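Local coordinates for NTP pyrophosphohydrolase MazG-like domain-containing protein (Vibrio sp. DAT722, PDB 2Q9L) that probably hydrolyses nucleoside triphosphates to monophosphates and pyrophosphate as a metal-dependent, all-helical MazG-type pyrophosphohydrolase, at the interface of chains A and B. Coordinates in Å, arbitrary orientation; residue numbers count along the deposited sequence, not the author numbering. Chains: chain A/B, Hypothetical protein.

The interface of chains A and B. Residues chain A 80, 83-84, 87; chain B 48, 51, 57.
A:Leu87 packs against both B:Leu48 and B:Leu51, its side chain lying antiparallel alongside each. A:Leu87 CD1 faces mainly the methyl B:Leu51 CD2, at 3.6 Å, but also nears B:Leu48. A:Leu87 CD2 lies 3.8 Å from B:Leu48 CD1. The branch carbon A:Leu87 CG is also touched by B:Leu48 CD1, at 3.6 Å. That one methyl of B:Leu48 therefore sits against the fork of the A:Leu87 side chain. It also lies 3.8 Å from the backbone carbonyl oxygen A:Leu83 O. The side chains of A:Leu83 and B:Leu48 cross at a slant and touch more loosely.

B:Leu51 lies against the helix face with CG anti to its backbone N (chi1 -170°), and its two methyls spread along that face. B:Leu51 CD2 touches A:Leu87, the CB of A:Leu83 and the aliphatic stem of A:Lys84. B:Leu51 CD1 points towards A:Thr80, whose methyl CG2 is 4.2 Å away.

A:Lys84 crosses B:Leu51 at about a right angle, with its CD 4.0 Å from B:Leu51 CD2. Bends at chi2 (-72°) and chi3 (-86°) fold the lysine chain and carry its amine to B:Glu57, whose chain is extended beyond CG and roughly perpendicular to it. There the amine nitrogen A:Lys84 NZ forms a long salt bridge, 3.7 Å, to the carboxylate oxygen B:Glu57 OE2. This charged pair borders the leucine cluster.

The mainly apolar patch probably helps hold the two chains together in the four-copy deposited assembly. Its twin recurs across the two-fold with the chains exchanged. The chain A residues all belong to the C-terminal helix 77-89. Chain B supplies the short 3-10 helix 48-50, the following loop and the start of helix 55-72, where B:Glu57 adjoins the magnesium-binding B:Glu58.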
ATOM      1  N   THR A  80       8.786 -16.437  11.806  1.00 36.79           N
ATOM      2  CA  THR A  80       7.776 -15.433  12.192  1.00 36.20           C
ATOM      3  C   THR A  80       6.342 -15.995  12.125  1.00 36.24           C
ATOM      4  O   THR A  80       5.535 -15.742  13.022  1.00 35.87           O
ATOM      5  CB  THR A  80       7.927 -14.139  11.357  1.00 36.05           C
ATOM      6  OG1 THR A  80       9.217 -13.578  11.608  1.00 35.75           O
ATOM      7  CG2 THR A  80       6.855 -13.098  11.710  1.00 35.01           C
ATOM      8  N   LEU A  83       5.816 -18.135  15.216  1.00 37.95           N
ATOM      9  CA  LEU A  83       5.604 -17.295  16.397  1.00 37.86           C
ATOM     10  C   LEU A  83       4.190 -16.706  16.447  1.00 37.89           C
ATOM     11  O   LEU A  83       3.581 -16.655  17.513  1.00 37.33           O
ATOM     12  CB  LEU A  83       6.664 -16.181  16.485  1.00 37.74           C
ATOM     13  CG  LEU A  83       8.109 -16.543  16.859  1.00 37.67           C
ATOM     14  CD1 LEU A  83       8.994 -15.320  16.795  1.00 37.73           C
ATOM     15  CD2 LEU A  83       8.208 -17.196  18.239  1.00 37.28           C
ATOM     16  N   LYS A  84       3.691 -16.255  15.291  1.00 38.19           N
ATOM     17  CA  LYS A  84       2.323 -15.725  15.157  1.00 38.68           C
ATOM     18  C   LYS A  84       1.264 -16.777  15.455  1.00 38.72           C
ATOM     19  O   LYS A  84       0.231 -16.465  16.040  1.00 38.35           O
ATOM     20  CB  LYS A  84       2.084 -15.123  13.761  1.00 38.63           C
ATOM     21  CG  LYS A  84       2.640 -13.713  13.568  1.00 39.83           C
ATOM     22  CD  LYS A  84       1.841 -12.647  14.337  1.00 41.13           C
ATOM     23  CE  LYS A  84       0.645 -12.145  13.539  1.00 41.10           C
ATOM     24  NZ  LYS A  84      -0.203 -11.237  14.358  1.00 41.58           N
ATOM     25  N   LEU A  87       0.910 -16.821  19.306  1.00 42.22           N
ATOM     26  CA  LEU A  87       0.115 -15.686  19.794  1.00 43.16           C
ATOM     27  C   LEU A  87      -1.371 -15.781  19.417  1.00 43.80           C
ATOM     28  O   LEU A  87      -2.246 -15.363  20.185  1.00 44.08           O
ATOM     29  CB  LEU A  87       0.701 -14.350  19.322  1.00 42.83           C
ATOM     30  CG  LEU A  87       1.991 -13.842  19.972  1.00 42.75           C
ATOM     31  CD1 LEU A  87       2.382 -12.489  19.391  1.00 42.99           C
ATOM     32  CD2 LEU A  87       1.891 -13.751  21.494  1.00 43.48           C
TER
ATOM     33  N   LEU B  48       9.462 -13.794  20.720  1.00 40.29           N
ATOM     34  CA  LEU B  48       8.025 -13.652  20.932  1.00 40.86           C
ATOM     35  C   LEU B  48       7.629 -12.330  21.587  1.00 41.28           C
ATOM     36  O   LEU B  48       6.625 -11.734  21.216  1.00 41.65           O
ATOM     37  CB  LEU B  48       7.490 -14.826  21.775  1.00 40.91           C
ATOM     38  CG  LEU B  48       5.964 -14.930  21.892  1.00 40.77           C
ATOM     39  CD1 LEU B  48       5.343 -15.148  20.519  1.00 39.78           C
ATOM     40  CD2 LEU B  48       5.561 -16.026  22.850  1.00 40.47           C
ATOM     41  N   LEU B  51       7.923  -9.255  19.191  1.00 41.90           N
ATOM     42  CA  LEU B  51       7.142  -9.351  17.943  1.00 41.30           C
ATOM     43  C   LEU B  51       6.223  -8.162  17.580  1.00 41.26           C
ATOM     44  O   LEU B  51       6.228  -7.702  16.430  1.00 41.07           O
ATOM     45  CB  LEU B  51       6.357 -10.671  17.912  1.00 41.35           C
ATOM     46  CG  LEU B  51       5.663 -11.099  16.613  1.00 40.30           C
ATOM     47  CD1 LEU B  51       6.622 -11.190  15.423  1.00 38.40           C
ATOM     48  CD2 LEU B  51       4.953 -12.428  16.827  1.00 40.17           C
ATOM     49  N   GLU B  57       6.743  -8.895  12.081  1.00 38.82           N
ATOM     50  CA  GLU B  57       5.295  -9.052  12.225  1.00 39.32           C
ATOM     51  C   GLU B  57       4.499  -8.465  11.076  1.00 38.84           C
ATOM     52  O   GLU B  57       3.611  -9.127  10.532  1.00 39.13           O
ATOM     53  CB  GLU B  57       4.799  -8.416  13.511  1.00 39.53           C
ATOM     54  CG  GLU B  57       3.295  -8.573  13.663  1.00 42.22           C
ATOM     55  CD  GLU B  57       2.797  -8.117  14.995  1.00 44.87           C
ATOM     56  OE1 GLU B  57       2.838  -6.892  15.263  1.00 47.32           O
ATOM     57  OE2 GLU B  57       2.355  -8.985  15.769  1.00 46.44           O
TER